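Long-range contact in coat protein (Leviviridae sp., PDB 6YFR), which probably forms the icosahedral capsid of a single-stranded RNA bacteriophage, its copies assembling into virus-like particles: residues L31-Q37 with K51-Y57. Residues are numbered along the deposited sequence; the frame is centred on the assembly and turned at random.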
loop_
_atom_site.group_PDB
_atom_site.type_symbol
_atom_site.label_atom_id
_atom_site.label_comp_id
_atom_site.label_asym_id
_atom_site.label_seq_id
_atom_site.Cartn_x
_atom_site.Cartn_y
_atom_site.Cartn_z
ATOM N N LEU A 31 -0.914 57.951 -42.974
ATOM C CA LEU A 31 -2.157 57.555 -43.619
ATOM C C LEU A 31 -2.267 58.086 -45.045
ATOM O O LEU A 31 -3.376 58.193 -45.581
ATOM C CB LEU A 31 -3.347 58.019 -42.782
ATOM C CG LEU A 31 -3.434 57.343 -41.414
ATOM C CD1 LEU A 31 -4.463 58.029 -40.536
ATOM C CD2 LEU A 31 -3.768 55.871 -41.582
ATOM N N VAL A 32 -1.142 58.422 -45.668
ATOM C CA VAL A 32 -1.169 58.845 -47.071
ATOM C C VAL A 32 -1.590 57.662 -47.939
ATOM O O VAL A 32 -1.034 56.560 -47.786
ATOM C CB VAL A 32 0.201 59.384 -47.496
ATOM C CG1 VAL A 32 0.328 59.392 -49.008
ATOM C CG2 VAL A 32 0.411 60.787 -46.945
ATOM N N PRO A 33 -2.564 57.827 -48.833
ATOM C CA PRO A 33 -2.956 56.717 -49.710
ATOM C C PRO A 33 -1.772 56.226 -50.526
ATOM O O PRO A 33 -0.945 57.014 -50.988
ATOM C CB PRO A 33 -4.038 57.335 -50.603
ATOM C CG PRO A 33 -4.556 58.500 -49.826
ATOM C CD PRO A 33 -3.387 59.027 -49.050
ATOM N N GLN A 34 -1.697 54.907 -50.703
ATOM C CA GLN A 34 -0.548 54.287 -51.343
ATOM C C GLN A 34 -0.976 53.331 -52.446
ATOM O O GLN A 34 -2.070 52.756 -52.413
ATOM C CB GLN A 34 0.313 53.524 -50.330
ATOM C CG GLN A 34 1.183 54.405 -49.459
ATOM C CD GLN A 34 2.212 53.606 -48.687
ATOM O OE1 GLN A 34 2.026 52.414 -48.436
ATOM N NE2 GLN A 34 3.309 54.254 -48.315
ATOM N N VAL A 35 -0.087 53.171 -53.425
ATOM C CA VAL A 35 -0.187 52.128 -54.440
ATOM C C VAL A 35 1.088 51.296 -54.371
ATOM O O VAL A 35 2.193 51.842 -54.439
ATOM C CB VAL A 35 -0.381 52.710 -55.851
ATOM C CG1 VAL A 35 -0.643 51.591 -56.847
ATOM C CG2 VAL A 35 -1.515 53.721 -55.866
ATOM N N VAL A 36 0.938 49.985 -54.236
ATOM C CA VAL A 36 2.062 49.079 -54.039
ATOM C C VAL A 36 2.034 48.034 -55.144
ATOM O O VAL A 36 1.022 47.346 -55.325
ATOM C CB VAL A 36 2.014 48.411 -52.656
ATOM C CG1 VAL A 36 3.224 47.514 -52.456
ATOM C CG2 VAL A 36 1.931 49.462 -51.563
ATOM N N GLN A 37 3.135 47.914 -55.879
ATOM C CA GLN A 37 3.325 46.819 -56.821
ATOM C C GLN A 37 4.282 45.801 -56.218
ATOM O O GLN A 37 5.350 46.163 -55.714
ATOM C CB GLN A 37 3.869 47.308 -58.165
ATOM C CG GLN A 37 4.105 46.168 -59.146
ATOM C CD GLN A 37 4.800 46.602 -60.423
ATOM O OE1 GLN A 37 5.051 47.789 -60.642
ATOM N NE2 GLN A 37 5.117 45.633 -61.277
ATOM N N LYS A 51 1.350 41.690 -58.363
ATOM C CA LYS A 51 0.247 42.269 -57.613
ATOM C C LYS A 51 0.295 43.790 -57.664
ATOM O O LYS A 51 1.370 44.397 -57.660
ATOM C CB LYS A 51 0.272 41.811 -56.148
ATOM C CG LYS A 51 0.073 40.317 -55.941
ATOM C CD LYS A 51 0.148 39.968 -54.458
ATOM C CE LYS A 51 -0.017 38.474 -54.230
ATOM N NZ LYS A 51 0.078 38.115 -52.788
ATOM N N ILE A 52 -0.889 44.395 -57.707
ATOM C CA ILE A 52 -1.062 45.831 -57.517
ATOM C C ILE A 52 -2.096 46.030 -56.418
ATOM O O ILE A 52 -3.144 45.375 -56.419
ATOM C CB ILE A 52 -1.503 46.548 -58.809
ATOM C CG1 ILE A 52 -0.534 46.272 -59.957
ATOM C CG2 ILE A 52 -1.612 48.050 -58.574
ATOM C CD1 ILE A 52 0.697 47.140 -59.934
ATOM N N SER A 53 -1.809 46.935 -55.487
ATOM C CA SER A 53 -2.678 47.172 -54.344
ATOM C C SER A 53 -2.832 48.667 -54.128
ATOM O O SER A 53 -1.837 49.392 -54.041
ATOM C CB SER A 53 -2.114 46.511 -53.084
ATOM O OG SER A 53 -1.970 45.112 -53.269
ATOM N N VAL A 54 -4.073 49.129 -54.044
ATOM C CA VAL A 54 -4.374 50.525 -53.763
ATOM C C VAL A 54 -5.040 50.576 -52.399
ATOM O O VAL A 54 -6.131 50.015 -52.209
ATOM C CB VAL A 54 -5.268 51.147 -54.846
ATOM C CG1 VAL A 54 -5.553 52.596 -54.510
ATOM C CG2 VAL A 54 -4.600 51.031 -56.205
ATOM N N TYR A 55 -4.369 51.225 -51.447
ATOM C CA TYR A 55 -4.889 51.447 -50.103
ATOM C C TYR A 55 -5.205 52.931 -49.975
ATOM O O TYR A 55 -4.291 53.765 -49.976
ATOM C CB TYR A 55 -3.876 51.018 -49.042
ATOM C CG TYR A 55 -3.328 49.619 -49.217
ATOM C CD1 TYR A 55 -4.092 48.507 -48.892
ATOM C CD2 TYR A 55 -2.038 49.412 -49.687
ATOM C CE1 TYR A 55 -3.593 47.225 -49.043
ATOM C CE2 TYR A 55 -1.528 48.134 -49.841
ATOM C CZ TYR A 55 -2.310 47.045 -49.517
ATOM O OH TYR A 55 -1.807 45.772 -49.671
ATOM N N TYR A 56 -6.492 53.268 -49.868
ATOM C CA TYR A 56 -6.920 54.650 -49.664
ATOM C C TYR A 56 -7.522 54.756 -48.268
ATOM O O TYR A 56 -8.583 54.185 -47.997
ATOM C CB TYR A 56 -7.925 55.086 -50.727
ATOM C CG TYR A 56 -8.165 56.580 -50.755
ATOM C CD1 TYR A 56 -7.450 57.399 -51.617
ATOM C CD2 TYR A 56 -9.105 57.170 -49.919
ATOM C CE1 TYR A 56 -7.662 58.767 -51.646
ATOM C CE2 TYR A 56 -9.325 58.536 -49.941
ATOM C CZ TYR A 56 -8.600 59.329 -50.805
ATOM O OH TYR A 56 -8.813 60.690 -50.832
ATOM N N TYR A 57 -6.847 55.485 -47.386
ATOM C CA TYR A 57 -7.289 55.632 -46.006
ATOM C C TYR A 57 -8.216 56.836 -45.911
ATOM O O TYR A 57 -7.822 57.958 -46.251
ATOM C CB TYR A 57 -6.088 55.777 -45.075
ATOM C CG TYR A 57 -5.066 54.679 -45.254
ATOM C CD1 TYR A 57 -5.295 53.401 -44.757
ATOM C CD2 TYR A 57 -3.874 54.916 -45.929
ATOM C CE1 TYR A 57 -4.363 52.389 -44.923
ATOM C CE2 TYR A 57 -2.935 53.912 -46.099
ATOM C CZ TYR A 57 -3.184 52.651 -45.594
ATOM O OH TYR A 57 -2.252 51.651 -45.761
#
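Tyr57 lies alongside the loop that leads into strand 34-41: Leu31 CD2 sits over one face of its ring, 4.1 Å from Tyr57 CG, while Leu31 O comes within 3.3 Å of Tyr57 CD2. Next along, Pro33 CB packs 3.6 Å from Tyr56 CD1, and Pro33 CA makes a CA-H...O contact of 3.3 Å with Tyr55 O.

From Gln34 onward the pairing is regular antiparallel. Two hydrogen-bonded pairs, Gln34 with Tyr55 and Val36 with Ser53, each close a ring of two backbone bonds: Gln34 N to Tyr55 O and Tyr55 N to Gln34 O, both 2.9 Å, then Val36 N to Ser53 O at 2.8 Å and Ser53 N to Val36 O at 2.9 Å. Val35 with Val54 and Gln37 with Ile52 are the non-hydrogen-bonded pairs between and beyond them. The face bearing Gln34, Val36, Ser53 and Tyr55 brings Val36 CG2 to the edge of the Tyr55 ring, 4.1 Å from CE2. On the other face Val35 CG1 meets Val54 CG2 at 4.0 Å and Ile52 CG2 at 4.1 Å, and Gln37 CG reaches Ile52 CD1 at 3.6 Å.

This latter face is covered by a second subunit, whose Phe104 and Met101 pack on Val35 and Ile52 and whose Ser111 and Arg108 hydrogen-bond the side-chain carboxamide of Gln37, through NE2 and OE1 respectively, consistent with the helix-on-sheet dimer of leviviral coat proteins. Within the chain, the 34-41/47-59 hairpin lies inside the antiparallel sheet, flanked by strands 16-22 and 70-82.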